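Local coordinates for protein probable manganase-dependent inorganic pyrophosphatase (Clostridium perfringens, PDB 3L2B) that forms the regulatory region of a family II inorganic pyrophosphatase, whose CBS domains bind the activator diadenosine tetraphosphate, at residues A[25-28]-A[29-33]; A[52-55]-A[56-60]; A[178-181]-A[182-185]. One frame throughout, in Å; residues are numbered along the deposited sequence.

Interaction 1. Residues A[25-28]-A[29-33]; sequences SLKM and AWNIM
The side-chain amide of N31 overlaps the backbone carbonyl oxygen of K27, one turn back at the start of an N-capped α-helix, helix 26-35 of the first CBS domain. N31 CG lies 3.4 Å from K27 O, while N31 OD1 and ND2 are each 3.6 Å from that same K27 O; the oxygen stands almost straight above CG, so it meets a face of the amide. N31 reaches this position because its CG stands anti to its own carbonyl carbon (chi1 -70°), folded back along the helix. One residue on, I32 CG1, with a like first torsion, runs 3.4 Å from M28 O.

The backbone evidence for a regular helix is a ladder of i to i+4 bonds, from A29 N to S25 O (2.9 Å) through to I32 N on M28 O. S25 starts it from the N-cap position, its hydroxyl taking up an amide that has no preceding turn to bond to. The buried side chains of A29 and L26 pack on L54 of strand 50-55 and on V187 of helix 187-190, respectively, while W30 reaches M64 of the second subunit. The cap bond is nearly straight, M28 N to S25 OG measuring 3.0 Å with an angle of 165° at the hydrogen.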
loop_
_atom_site.group_PDB
_atom_site.type_symbol
_atom_site.label_atom_id
_atom_site.label_comp_id
_atom_site.label_asym_id
_atom_site.label_seq_id
_atom_site.Cartn_x
_atom_site.Cartn_y
_atom_site.Cartn_z
ATOM N N SER A 25 -13.874 -2.899 4.784
ATOM C CA SER A 25 -12.743 -2.291 4.018
ATOM C C SER A 25 -11.384 -2.685 4.578
ATOM O O SER A 25 -11.250 -2.957 5.773
ATOM C CB SER A 25 -12.805 -0.769 4.041
ATOM O OG SER A 25 -12.500 -0.314 5.335
ATOM N N LEU A 26 -10.378 -2.651 3.717
ATOM C CA LEU A 26 -8.972 -2.884 4.145
ATOM C C LEU A 26 -8.543 -1.935 5.229
ATOM O O LEU A 26 -7.784 -2.300 6.134
ATOM C CB LEU A 26 -8.009 -2.732 2.998
ATOM C CG LEU A 26 -8.110 -3.782 1.908
ATOM C CD1 LEU A 26 -6.939 -3.598 0.900
ATOM C CD2 LEU A 26 -8.154 -5.176 2.490
ATOM N N LYS A 27 -9.057 -0.718 5.147
ATOM C CA LYS A 27 -8.728 0.304 6.140
ATOM C C LYS A 27 -9.217 -0.104 7.528
ATOM O O LYS A 27 -8.494 -0.010 8.526
ATOM C CB LYS A 27 -9.394 1.628 5.780
ATOM C CG LYS A 27 -8.904 2.809 6.601
ATOM C CD LYS A 27 -10.056 3.736 6.978
ATOM C CE LYS A 27 -9.559 5.060 7.559
ATOM N NZ LYS A 27 -10.671 5.871 8.175
ATOM N N MET A 28 -10.493 -0.472 7.580
ATOM C CA MET A 28 -11.140 -0.878 8.842
ATOM C C MET A 28 -10.538 -2.147 9.366
ATOM O O MET A 28 -10.444 -2.341 10.565
ATOM C CB MET A 28 -12.654 -1.097 8.668
ATOM C CG MET A 28 -13.500 0.189 8.549
ATOM S SD MET A 28 -15.311 -0.138 8.465
ATOM C CE MET A 28 -15.552 -0.702 6.754
ATOM N N ALA A 29 -10.152 -3.030 8.448
ATOM C CA ALA A 29 -9.607 -4.323 8.831
ATOM C C ALA A 29 -8.291 -4.056 9.557
ATOM O O ALA A 29 -8.039 -4.575 10.645
ATOM C CB ALA A 29 -9.402 -5.253 7.603
ATOM N N TRP A 30 -7.485 -3.185 8.969
ATOM C CA TRP A 30 -6.150 -2.918 9.491
ATOM C C TRP A 30 -6.177 -2.211 10.833
ATOM O O TRP A 30 -5.359 -2.504 11.707
ATOM C CB TRP A 30 -5.305 -2.141 8.467
ATOM C CG TRP A 30 -4.084 -1.540 9.040
ATOM C CD1 TRP A 30 -3.893 -0.236 9.313
ATOM C CD2 TRP A 30 -2.885 -2.220 9.435
ATOM N NE1 TRP A 30 -2.651 -0.043 9.841
ATOM C CE2 TRP A 30 -2.003 -1.243 9.922
ATOM C CE3 TRP A 30 -2.469 -3.552 9.405
ATOM C CZ2 TRP A 30 -0.709 -1.544 10.378
ATOM C CZ3 TRP A 30 -1.194 -3.861 9.864
ATOM C CH2 TRP A 30 -0.330 -2.857 10.350
ATOM N N ASN A 31 -7.144 -1.316 11.016
ATOM C CA ASN A 31 -7.317 -0.643 12.320
ATOM C C ASN A 31 -7.654 -1.636 13.435
ATOM O O ASN A 31 -7.160 -1.537 14.564
ATOM C CB ASN A 31 -8.397 0.429 12.261
ATOM C CG ASN A 31 -7.977 1.631 11.447
ATOM O OD1 ASN A 31 -6.795 1.813 11.150
ATOM N ND2 ASN A 31 -8.946 2.447 11.052
ATOM N N ILE A 32 -8.493 -2.605 13.094
ATOM C CA ILE A 32 -8.844 -3.681 14.025
ATOM C C ILE A 32 -7.614 -4.548 14.297
ATOM O O ILE A 32 -7.292 -4.812 15.437
ATOM C CB ILE A 32 -10.060 -4.526 13.513
ATOM C CG1 ILE A 32 -11.337 -3.674 13.604
ATOM C CG2 ILE A 32 -10.214 -5.806 14.333
ATOM C CD1 ILE A 32 -12.520 -4.195 12.791
ATOM N N MET A 33 -6.916 -4.951 13.240
ATOM C CA MET A 33 -5.720 -5.800 13.361
ATOM C C MET A 33 -4.634 -5.169 14.196
ATOM O O MET A 33 -4.009 -5.840 15.027
ATOM C CB MET A 33 -5.102 -6.116 12.007
ATOM C CG MET A 33 -5.833 -7.168 11.244
ATOM S SD MET A 33 -5.232 -7.379 9.567
ATOM C CE MET A 33 -3.464 -7.680 9.798
#

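Interaction 2. Residues A[52-55]-A[56-60]; sequences GMLS and TSNIT. With B4P (bis(adenosine)-5'-tetraphosphate), chain C.
S55 and N58 form a capping box where strand 52-55 of the first CBS domain turns into helix 56-64; the axes of 52-55 and 56-60 run at 74° to each other and pass 5.5 Å apart. Each residue supplies one half of the box. N58 N donates to S55 OG over 3.2 Å, and S55 N returns a bond of 2.8 Å to N58 OD1, arriving tilted from the plane of the side-chain carbonyl. N58 points its CB back at the strand, and its CG, anti to the carbonyl carbon (chi1 -56°), helps bring OD1 within bonding distance of the S55 amide. The other amide atom, N58 ND2, donates to T192 OG1, so both ends of the amide are engaged and its rotation is fixed.

S55 OG gathers further donors: S57 N gives it a weak bond, and S57 OG donates to it over a short 2.5 Å. Both hydroxyls line the pocket for diadenosine tetraphosphate, S57 OG lying 2.7 Å from ribose atom O2E. M53, on the same strand, sets its SD 3.7 Å from adenine N7A. The backbone carbonyl of S55 is taken by I59 N, starting the helical bonding. Between the two segments the apolar contact is L54 CD2 on I59 CD1, the side chains crossing at about a right angle; L54 also packs on M33 of helix 26-35.

T56 and T60 face the second subunit, each hydroxyl bonding to that of the same residue there. Within the chain, T56 O accepts twice from T60, through N and through OG1 (each 2.9 Å), from opposite faces of the carbonyl plane.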
loop_
_atom_site.group_PDB
_atom_site.type_symbol
_atom_site.label_atom_id
_atom_site.label_comp_id
_atom_site.label_asym_id
_atom_site.label_seq_id
_atom_site.Cartn_x
_atom_site.Cartn_y
_atom_site.Cartn_z
ATOM N N GLY A 52 -12.367 -16.965 4.648
ATOM C CA GLY A 52 -10.926 -16.806 4.420
ATOM C C GLY A 52 -10.183 -16.124 5.557
ATOM O O GLY A 52 -10.652 -16.060 6.704
ATOM N N MET A 53 -9.016 -15.596 5.209
ATOM C CA MET A 53 -8.121 -14.953 6.170
ATOM C C MET A 53 -7.359 -13.752 5.572
ATOM O O MET A 53 -6.898 -13.788 4.429
ATOM C CB MET A 53 -7.125 -15.973 6.707
ATOM C CG MET A 53 -6.189 -15.411 7.766
ATOM S SD MET A 53 -4.701 -16.443 7.961
ATOM C CE MET A 53 -5.063 -17.297 9.507
ATOM N N LEU A 54 -7.282 -12.703 6.382
ATOM C CA LEU A 54 -6.569 -11.488 6.051
ATOM C C LEU A 54 -5.229 -11.376 6.812
ATOM O O LEU A 54 -5.173 -11.480 8.022
ATOM C CB LEU A 54 -7.420 -10.262 6.377
ATOM C CG LEU A 54 -6.834 -9.006 5.708
ATOM C CD1 LEU A 54 -7.019 -9.077 4.194
ATOM C CD2 LEU A 54 -7.402 -7.713 6.313
ATOM N N SER A 55 -4.160 -11.167 6.074
ATOM C CA SER A 55 -2.864 -10.835 6.702
ATOM C C SER A 55 -2.257 -9.600 6.064
ATOM O O SER A 55 -2.721 -9.119 5.015
ATOM C CB SER A 55 -1.886 -11.950 6.468
ATOM O OG SER A 55 -1.376 -11.790 5.157
ATOM N N THR A 56 -1.151 -9.141 6.632
ATOM C CA THR A 56 -0.425 -8.028 5.999
ATOM C C THR A 56 0.265 -8.449 4.700
ATOM O O THR A 56 0.594 -7.595 3.913
ATOM C CB THR A 56 0.590 -7.346 6.916
ATOM O OG1 THR A 56 1.640 -8.257 7.225
ATOM C CG2 THR A 56 -0.085 -6.849 8.201
ATOM N N SER A 57 0.439 -9.748 4.470
ATOM C CA SER A 57 0.928 -10.247 3.179
ATOM C C SER A 57 -0.075 -10.042 2.038
ATOM O O SER A 57 0.300 -9.647 0.937
ATOM C CB SER A 57 1.304 -11.716 3.276
ATOM O OG SER A 57 0.163 -12.558 3.324
ATOM N N ASN A 58 -1.359 -10.278 2.308
ATOM C CA ASN A 58 -2.443 -9.973 1.332
ATOM C C ASN A 58 -2.530 -8.477 1.038
ATOM O O ASN A 58 -2.724 -8.026 -0.087
ATOM C CB ASN A 58 -3.854 -10.326 1.895
ATOM C CG ASN A 58 -4.006 -11.757 2.334
ATOM O OD1 ASN A 58 -4.532 -11.994 3.419
ATOM N ND2 ASN A 58 -3.547 -12.712 1.535
ATOM N N ILE A 59 -2.513 -7.716 2.116
ATOM C CA ILE A 59 -2.698 -6.272 2.046
ATOM C C ILE A 59 -1.533 -5.677 1.252
ATOM O O ILE A 59 -1.740 -4.887 0.324
ATOM C CB ILE A 59 -2.709 -5.591 3.439
ATOM C CG1 ILE A 59 -3.907 -6.081 4.301
ATOM C CG2 ILE A 59 -2.764 -4.052 3.289
ATOM C CD1 ILE A 59 -4.043 -5.397 5.663
ATOM N N THR A 60 -0.313 -6.095 1.592
ATOM C CA THR A 60 0.859 -5.560 0.895
ATOM C C THR A 60 0.807 -5.898 -0.596
ATOM O O THR A 60 1.036 -5.038 -1.445
ATOM C CB THR A 60 2.165 -6.047 1.485
ATOM O OG1 THR A 60 2.294 -5.563 2.822
ATOM C CG2 THR A 60 3.350 -5.569 0.662
HETATM P PA B4P C . 3.021 -17.048 8.509
HETATM O O1A B4P C . 4.063 -17.947 8.005
HETATM O O2A B4P C . 2.042 -17.706 9.580
HETATM O O3A B4P C . 3.784 -15.749 9.000
HETATM P PB B4P C . 3.293 -14.621 10.017
HETATM O O1B B4P C . 3.241 -15.137 11.395
HETATM O O2B B4P C . 1.936 -13.963 9.510
HETATM O O3B B4P C . 4.495 -13.582 9.810
HETATM P PG B4P C . 5.847 -13.642 10.670
HETATM O O1G B4P C . 6.271 -15.057 10.774
HETATM O O2G B4P C . 6.949 -12.636 10.132
HETATM O O3G B4P C . 5.414 -13.035 12.086
HETATM P PD B4P C . 6.535 -12.748 13.207
HETATM O O1D B4P C . 5.937 -12.853 14.547
HETATM O O2D B4P C . 7.804 -13.709 12.985
HETATM O O5E B4P C . 2.112 -16.645 7.264
HETATM C C5E B4P C . 2.623 -15.758 6.266
HETATM C C4E B4P C . 1.455 -15.373 5.367
HETATM O O4E B4P C . 0.804 -16.550 4.903
HETATM C C3E B4P C . 0.403 -14.609 6.138
HETATM O O3E B4P C . 0.564 -13.235 5.905
HETATM C C2E B4P C . -0.922 -15.125 5.642
HETATM O O2E B4P C . -1.385 -14.342 4.558
HETATM C C1E B4P C . -0.631 -16.512 5.132
HETATM N N9A B4P C . -1.152 -17.473 6.138
HETATM C C8A B4P C . -0.964 -17.411 7.481
HETATM N N7A B4P C . -1.601 -18.437 8.117
HETATM C C5A B4P C . -2.205 -19.180 7.181
HETATM C C6A B4P C . -3.036 -20.384 7.158
HETATM N N6A B4P C . -3.342 -21.035 8.284
HETATM N N1A B4P C . -3.497 -20.829 5.968
HETATM C C2A B4P C . -3.187 -20.196 4.821
HETATM N N3A B4P C . -2.445 -19.088 4.776
HETATM C C4A B4P C . -1.927 -18.528 5.887
HETATM O O5F B4P C . 6.913 -11.243 12.871
HETATM C C5F B4P C . 5.901 -10.253 12.923
HETATM C C4F B4P C . 6.520 -8.937 12.533
HETATM O O4F B4P C . 7.475 -8.559 13.531
HETATM C C3F B4P C . 7.245 -9.053 11.212
HETATM O O3F B4P C . 6.438 -8.544 10.147
HETATM C C2F B4P C . 8.496 -8.212 11.414
HETATM O O2F B4P C . 8.176 -6.908 10.977
HETATM C C1F B4P C . 8.734 -8.240 12.924
HETATM N N9B B4P C . 9.798 -9.233 13.180
HETATM C C8B B4P C . 9.951 -10.442 12.604
HETATM N N7B B4P C . 11.074 -11.047 13.061
HETATM C C5B B4P C . 11.664 -10.226 13.936
HETATM C C6B B4P C . 12.880 -10.256 14.770
HETATM N N6B B4P C . 13.703 -11.321 14.761
HETATM N N1B B4P C . 13.135 -9.190 15.538
HETATM C C2B B4P C . 12.327 -8.121 15.566
HETATM N N3B B4P C . 11.215 -8.018 14.823
HETATM C C4B B4P C . 10.832 -9.026 14.001
#

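Interaction 3. Residues A[178-181]-A[182-185]; sequences SRLI and VQSL
The amide of Q183 is approached from above one face by methyl CD2 of L180, offset past the outer edge of the amide, 3.9 Å from Q183 NE2 and 4.1 Å from Q183 OE1. The pair sits where helix 174-180 of the DRTGG domain tightens into a 3-10 turn at 182-184. Q183 CG, anti to the Q183 carbonyl carbon (chi1 -55°), lies 3.3 Å from L180 O, and the side chain runs extended beyond it. The chain thus leans on the backbone of L180 before its amide end comes up beside the methyl. The side chain of Q183 also packs on T85 of helix 79-85 and on M64 of the second subunit.

A second flat group, the guanidinium of R179, makes a cation-pi contact with W67 of the second subunit, tying this turn to the dimer interface.

The change of helix type is read from the backbone bonds, which span three residues: Q183 N donates to L180 O (2.9 Å), and S184 N to I181 O (3.1 Å). Both donors lie well above the carbonyl planes they approach. I181 O accepts a second time, from the S184 hydroxyl, so two donors of a single residue grip this oxygen of the buried I181. The side chain of I181 packs on L72 of helix 71-74, and that of V182 on Y63. The two grips on I181 O differ in direction: S184 OG, 2.7 Å away, subtends a C=O...donor angle of 167°, whereas S184 N subtends only 119°.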
loop_
_atom_site.group_PDB
_atom_site.type_symbol
_atom_site.label_atom_id
_atom_site.label_comp_id
_atom_site.label_asym_id
_atom_site.label_seq_id
_atom_site.Cartn_x
_atom_site.Cartn_y
_atom_site.Cartn_z
ATOM N N SER A 178 -5.992 9.434 -4.355
ATOM C CA SER A 178 -5.506 8.381 -5.252
ATOM C C SER A 178 -4.792 7.313 -4.444
ATOM O O SER A 178 -4.949 6.129 -4.685
ATOM C CB SER A 178 -4.593 8.938 -6.325
ATOM O OG SER A 178 -5.282 9.870 -7.151
ATOM N N ARG A 179 -4.054 7.770 -3.459
ATOM C CA ARG A 179 -3.202 6.920 -2.637
ATOM C C ARG A 179 -4.033 6.131 -1.642
ATOM O O ARG A 179 -3.707 4.994 -1.294
ATOM C CB ARG A 179 -2.137 7.812 -1.941
ATOM C CG ARG A 179 -1.173 7.149 -1.030
ATOM C CD ARG A 179 -0.219 8.181 -0.402
ATOM N NE ARG A 179 -0.840 9.126 0.549
ATOM C CZ ARG A 179 -1.349 8.796 1.746
ATOM N NH1 ARG A 179 -1.365 7.541 2.162
ATOM N NH2 ARG A 179 -1.872 9.733 2.531
ATOM N N LEU A 180 -5.152 6.723 -1.242
ATOM C CA LEU A 180 -6.018 6.139 -0.211
ATOM C C LEU A 180 -7.111 5.222 -0.723
ATOM O O LEU A 180 -7.591 4.357 -0.003
ATOM C CB LEU A 180 -6.738 7.241 0.560
ATOM C CG LEU A 180 -5.945 8.118 1.506
ATOM C CD1 LEU A 180 -6.810 9.346 1.905
ATOM C CD2 LEU A 180 -5.518 7.317 2.751
ATOM N N ILE A 181 -7.535 5.438 -1.959
ATOM C CA ILE A 181 -8.760 4.822 -2.433
ATOM C C ILE A 181 -8.679 3.288 -2.467
ATOM O O ILE A 181 -9.724 2.608 -2.291
ATOM C CB ILE A 181 -9.208 5.381 -3.801
ATOM C CG1 ILE A 181 -10.700 5.106 -3.980
ATOM C CG2 ILE A 181 -8.341 4.781 -4.896
ATOM C CD1 ILE A 181 -11.300 5.628 -5.269
ATOM N N VAL A 182 -7.474 2.717 -2.618
ATOM C CA VAL A 182 -7.359 1.230 -2.646
ATOM C C VAL A 182 -7.576 0.595 -1.260
ATOM O O VAL A 182 -7.841 -0.605 -1.144
ATOM C CB VAL A 182 -6.064 0.716 -3.225
ATOM C CG1 VAL A 182 -5.946 1.221 -4.680
ATOM C CG2 VAL A 182 -4.845 1.151 -2.366
ATOM N N GLN A 183 -7.538 1.429 -0.236
ATOM C CA GLN A 183 -7.768 0.975 1.123
ATOM C C GLN A 183 -9.262 0.732 1.370
ATOM O O GLN A 183 -9.675 0.297 2.420
ATOM C CB GLN A 183 -7.246 2.016 2.116
ATOM C CG GLN A 183 -5.751 2.373 1.888
ATOM C CD GLN A 183 -5.214 3.233 3.001
ATOM O OE1 GLN A 183 -5.893 3.438 3.997
ATOM N NE2 GLN A 183 -3.997 3.755 2.834
ATOM N N SER A 184 -10.065 1.024 0.373
ATOM C CA SER A 184 -11.492 0.908 0.507
ATOM C C SER A 184 -11.948 -0.478 0.051
ATOM O O SER A 184 -13.083 -0.870 0.305
ATOM C CB SER A 184 -12.175 2.025 -0.303
ATOM O OG SER A 184 -12.125 1.675 -1.643
ATOM N N LEU A 185 -11.041 -1.228 -0.583
ATOM C CA LEU A 185 -11.335 -2.589 -1.056
ATOM C C LEU A 185 -11.901 -3.512 0.042
ATOM O O LEU A 185 -11.384 -3.556 1.165
ATOM C CB LEU A 185 -10.086 -3.276 -1.628
ATOM C CG LEU A 185 -9.486 -2.684 -2.907
ATOM C CD1 LEU A 185 -8.207 -3.419 -3.324
ATOM C CD2 LEU A 185 -10.476 -2.716 -3.996
#

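Overall arrangement
Along the chain the three contacts come in series: interactions 1 and 2 within the first CBS domain, interaction 3 at the turn that follows helix 174-180 of the DRTGG domain. The centres of interactions 1 and 2 are 11 Å apart, and helix 26-35 packs directly on strand 50-55 and helix 56-64, with A29 CB 3.4 Å from L54 CD2. Interaction 1 also abuts interaction 3, 12 Å away between centres, where L26 N and K27 N probably bond to L185 O and Q183 O. Interactions 2 and 3 do not touch, their nearest atoms being about 7 Å apart. Helix 26-35 therefore bridges the ligand-binding segment and the DRTGG side. All three contacts reach the second subunit.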